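Local coordinates for uncharacterized protein (PDB 4JZA) that probably removes phosphate from phosphoinositide lipids, as a phosphatidylinositol-3-phosphatase of Legionella thought to act on lipid metabolism at the pathogen-host interface, at residues 58-62 with 63-67; 70-73 with 74-78. All blocks are in the same frame, centred on the assembly; numbering follows the deposited sequence.

Interaction 1 of 2, residues 58-62 with 63-67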
# COMPACT_ATOMS: atom_id res chain seq x y z
N PHE A 58 2.43 14.43 1.38
CA PHE A 58 1.38 14.01 2.28
C PHE A 58 1.95 13.64 3.64
O PHE A 58 1.37 13.93 4.69
CB PHE A 58 0.67 12.81 1.73
CG PHE A 58 -0.56 12.42 2.49
CD1 PHE A 58 -0.46 11.56 3.55
CD2 PHE A 58 -1.79 12.91 2.12
CE1 PHE A 58 -1.56 11.22 4.26
CE2 PHE A 58 -2.91 12.57 2.83
CZ PHE A 58 -2.79 11.72 3.89
N LEU A 59 3.07 12.95 3.61
CA LEU A 59 3.68 12.40 4.82
C LEU A 59 4.10 13.51 5.74
O LEU A 59 3.83 13.48 6.95
CB LEU A 59 4.88 11.53 4.41
CG LEU A 59 5.71 10.92 5.52
CD1 LEU A 59 4.92 10.00 6.43
CD2 LEU A 59 6.90 10.21 4.90
N ILE A 60 4.75 14.52 5.17
CA ILE A 60 5.33 15.57 5.98
C ILE A 60 4.26 16.50 6.54
O ILE A 60 4.40 17.00 7.66
CB ILE A 60 6.46 16.32 5.24
CG1 ILE A 60 7.33 17.07 6.25
CG2 ILE A 60 5.92 17.24 4.18
CD1 ILE A 60 8.73 17.38 5.73
N ASP A 61 3.19 16.71 5.78
CA ASP A 61 2.07 17.50 6.25
C ASP A 61 1.21 16.70 7.28
O ASP A 61 0.58 17.28 8.11
CB ASP A 61 1.20 17.97 5.06
CG ASP A 61 1.92 18.98 4.13
OD1 ASP A 61 2.99 19.50 4.51
OD2 ASP A 61 1.44 19.24 3.01
N ALA A 62 1.20 15.38 7.24
CA ALA A 62 0.25 14.60 8.07
C ALA A 62 0.89 14.01 9.30
O ALA A 62 0.24 13.89 10.32
CB ALA A 62 -0.34 13.48 7.25
N TYR A 63 2.15 13.60 9.20
CA TYR A 63 2.77 12.82 10.25
C TYR A 63 3.85 13.65 10.98
O TYR A 63 4.89 13.99 10.40
CB TYR A 63 3.25 11.47 9.68
CG TYR A 63 3.62 10.42 10.72
CD1 TYR A 63 2.83 10.20 11.85
CD2 TYR A 63 4.76 9.61 10.56
CE1 TYR A 63 3.19 9.26 12.82
CE2 TYR A 63 5.12 8.65 11.53
CZ TYR A 63 4.33 8.48 12.65
OH TYR A 63 4.62 7.56 13.64
N PRO A 64 3.60 13.98 12.27
CA PRO A 64 4.62 14.68 13.06
C PRO A 64 5.90 13.87 13.29
O PRO A 64 5.84 12.69 13.66
CB PRO A 64 3.93 14.89 14.42
CG PRO A 64 2.95 13.78 14.52
CD PRO A 64 2.41 13.69 13.11
N PHE A 65 7.04 14.52 13.09
CA PHE A 65 8.33 14.00 13.50
C PHE A 65 8.78 14.82 14.69
O PHE A 65 8.68 16.04 14.66
CB PHE A 65 9.35 14.09 12.37
CG PHE A 65 9.55 15.47 11.83
CD1 PHE A 65 8.64 16.04 10.95
CD2 PHE A 65 10.69 16.17 12.13
CE1 PHE A 65 8.84 17.30 10.42
CE2 PHE A 65 10.91 17.42 11.59
CZ PHE A 65 9.99 17.99 10.74
N SER A 66 9.28 14.16 15.73
CA SER A 66 9.96 14.83 16.84
C SER A 66 11.04 15.86 16.37
O SER A 66 11.81 15.60 15.42
CB SER A 66 10.58 13.75 17.73
OG SER A 66 11.32 14.35 18.77
N ALA A 67 11.09 17.02 17.04
CA ALA A 67 12.07 18.10 16.70
C ALA A 67 13.48 17.77 17.19
O ALA A 67 14.47 18.37 16.75
CB ALA A 67 11.63 19.44 17.29
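Leu59 and Tyr63, one helical turn apart, are joined by a backbone hydrogen bond and by their side chains. The bond runs from Tyr63 N to Leu59 O at 2.8 Å. It is fairly straight, with 154° at the hydrogen, and the donor sits 23° out of the carbonyl plane. The bonds of Ala62 N to Phe58 O, at 2.9 Å, and to Leu59 O, at 3.3 Å, are both weak. Leu59 O therefore takes one sound bond and one weak one.

This is the C-terminal end of helix 41-62. Its last i to i+4 bond is donated by Tyr63, the first residue to leave helical backbone angles, which turns the chain into the extended run that leads toward helix 74-87. Pro64 follows directly, its CD 3.5 Å from Ala62 O.

Two apolar contacts accompany the bond. Leu59 CD1 approaches Tyr63 CB at 3.9 Å and lies 4.2 Å from Tyr63 CD2, meeting the ring obliquely. Both residues hold CG opposite the backbone N and beside the carbonyl carbon, and the two side chains run alongside each other in the same direction. Further along the loop, the Phe65 ring turns back to the helix, and its CE1 comes within 4.4 Å of Ile60 CG1, a loose touch that is again oblique to the ring.

Trp117 packs against both loop rings: nearly parallel to Tyr63 and edge-to-face with Phe65. Tyr63 OH has a weak hydrogen bond to Glu315. On the helix side, Leu59 packs on Phe320 and Ala62 on His323, both of helix 315-325.

Interaction 2 of 2, residues 70-73 with 74-78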
# COMPACT_ATOMS: atom_id res chain seq x y z
N THR A 70 16.44 15.86 14.43
CA THR A 70 17.24 16.51 13.39
C THR A 70 17.01 17.99 13.47
O THR A 70 15.90 18.40 13.74
CB THR A 70 16.75 16.01 12.01
OG1 THR A 70 17.33 14.74 11.75
CG2 THR A 70 17.17 16.85 10.90
N PRO A 71 18.06 18.80 13.21
CA PRO A 71 17.90 20.24 13.11
C PRO A 71 17.34 20.74 11.77
O PRO A 71 17.44 21.92 11.46
CB PRO A 71 19.34 20.74 13.27
CG PRO A 71 20.13 19.72 12.51
CD PRO A 71 19.45 18.40 12.87
N LEU A 72 16.78 19.86 10.95
CA LEU A 72 16.41 20.24 9.63
C LEU A 72 14.94 20.66 9.64
O LEU A 72 14.13 20.13 10.40
CB LEU A 72 16.65 19.08 8.68
CG LEU A 72 18.07 18.57 8.48
CD1 LEU A 72 18.05 17.38 7.52
CD2 LEU A 72 18.96 19.64 7.89
N THR A 73 14.61 21.62 8.79
CA THR A 73 13.26 22.17 8.72
C THR A 73 12.52 21.46 7.60
O THR A 73 13.12 20.92 6.62
CB THR A 73 13.29 23.67 8.34
OG1 THR A 73 13.88 23.84 7.04
CG2 THR A 73 14.11 24.46 9.34
N LYS A 74 11.20 21.50 7.72
CA LYS A 74 10.33 21.08 6.66
C LYS A 74 10.73 21.75 5.35
O LYS A 74 10.80 21.12 4.30
CB LYS A 74 8.90 21.42 7.01
CG LYS A 74 8.34 20.58 8.16
CD LYS A 74 6.85 20.85 8.32
CE LYS A 74 6.39 20.51 9.74
NZ LYS A 74 4.98 20.02 9.74
N GLN A 75 11.02 23.02 5.40
CA GLN A 75 11.31 23.68 4.17
C GLN A 75 12.61 23.11 3.52
O GLN A 75 12.67 22.86 2.31
CB GLN A 75 11.29 25.16 4.45
CG GLN A 75 12.05 26.02 3.49
CD GLN A 75 12.53 27.31 4.17
OE1 GLN A 75 12.55 27.46 5.42
NE2 GLN A 75 12.96 28.26 3.33
N THR A 76 13.63 22.81 4.31
CA THR A 76 14.81 22.20 3.73
C THR A 76 14.50 20.83 3.12
O THR A 76 14.98 20.54 2.02
CB THR A 76 15.93 22.06 4.75
OG1 THR A 76 16.42 23.35 5.16
CG2 THR A 76 17.08 21.26 4.14
N LEU A 77 13.72 19.98 3.81
CA LEU A 77 13.36 18.68 3.25
C LEU A 77 12.62 18.75 1.94
O LEU A 77 12.95 18.08 0.95
CB LEU A 77 12.49 17.91 4.22
CG LEU A 77 13.21 17.63 5.55
CD1 LEU A 77 12.53 16.56 6.39
CD2 LEU A 77 14.65 17.24 5.34
N LYS A 78 11.61 19.58 1.90
CA LYS A 78 10.82 19.73 0.71
C LYS A 78 11.66 20.28 -0.42
O LYS A 78 11.49 19.90 -1.56
CB LYS A 78 9.64 20.65 0.96
CG LYS A 78 8.55 20.05 1.80
CD LYS A 78 7.56 21.13 2.20
CE LYS A 78 6.33 20.47 2.79
NZ LYS A 78 5.29 21.41 3.31
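The N-cap of helix 74-87 is formed by Thr73, whose side chain and carbonyl both receive amide hydrogens from the first turn. Thr73 OG1 accepts from Thr76 N at 2.9 Å with an angle of 162° at the hydrogen, the capping bond proper. The hydroxyl reaches that amide because chi1 of 61° sets OG1 between the backbone N and the carbonyl carbon of Thr73. Thr73 O accepts from Leu77 N at 3.0 Å and 167°, which makes it the first i to i+4 carbonyl of the helix. One residue thus engages two successive amides, and Lys78 N continues the pattern by bonding to Lys74 O.

The two threonine side chains cross at about a right angle, and their hydroxyl oxygens, Thr73 OG1 and Thr76 OG1, are 3.2 Å apart. Thr76 OG1 has a defined partner in Gln685, whose NE2 is hydrogen-bonded to it.

Beside the polar cap lies an apolar contact. Leu72, just before the cap and with its CB pointing toward the helix, brings CD1 to 4.0 Å from Leu77 CD2, the two side chains again crossing nearly at right angles. Leu77 CG also comes to 3.5 Å from Thr73 O, bringing the leucine side chain close to the carbonyl that its own amide engages.

Leu72 and Thr73 rest on helix 676-702, through Gln685 and, for Leu72, also Leu681 and Val682. Leu77 instead packs on Leu112 and Asn116 of helix 95-116 and on Ile60 of helix 41-62.

How the interactions relate
Interactions 1 and 2 come in series along the chain, at the two ends of the loop between consecutive helices: interaction 1 closes helix 41-62, and interaction 2 opens helix 74-87. Their centres are 11 Å apart, and the helix ends touch directly. Asp61 OD1 forms a salt bridge with Lys78 NZ at 3.2 Å; beside it, Ile60 CG2 packs on Lys78 CE at 3.5 Å, and Ile60 CD1 meets Leu77 CD1 at 3.9 Å. Helix 95-116 is touched by both regions, whereas helix 315-325 lies against interaction 1 and helix 676-702 against interaction 2. The connection thus links two adjoining helices whose neighbours include both the next helices of the chain and helices far along the sequence.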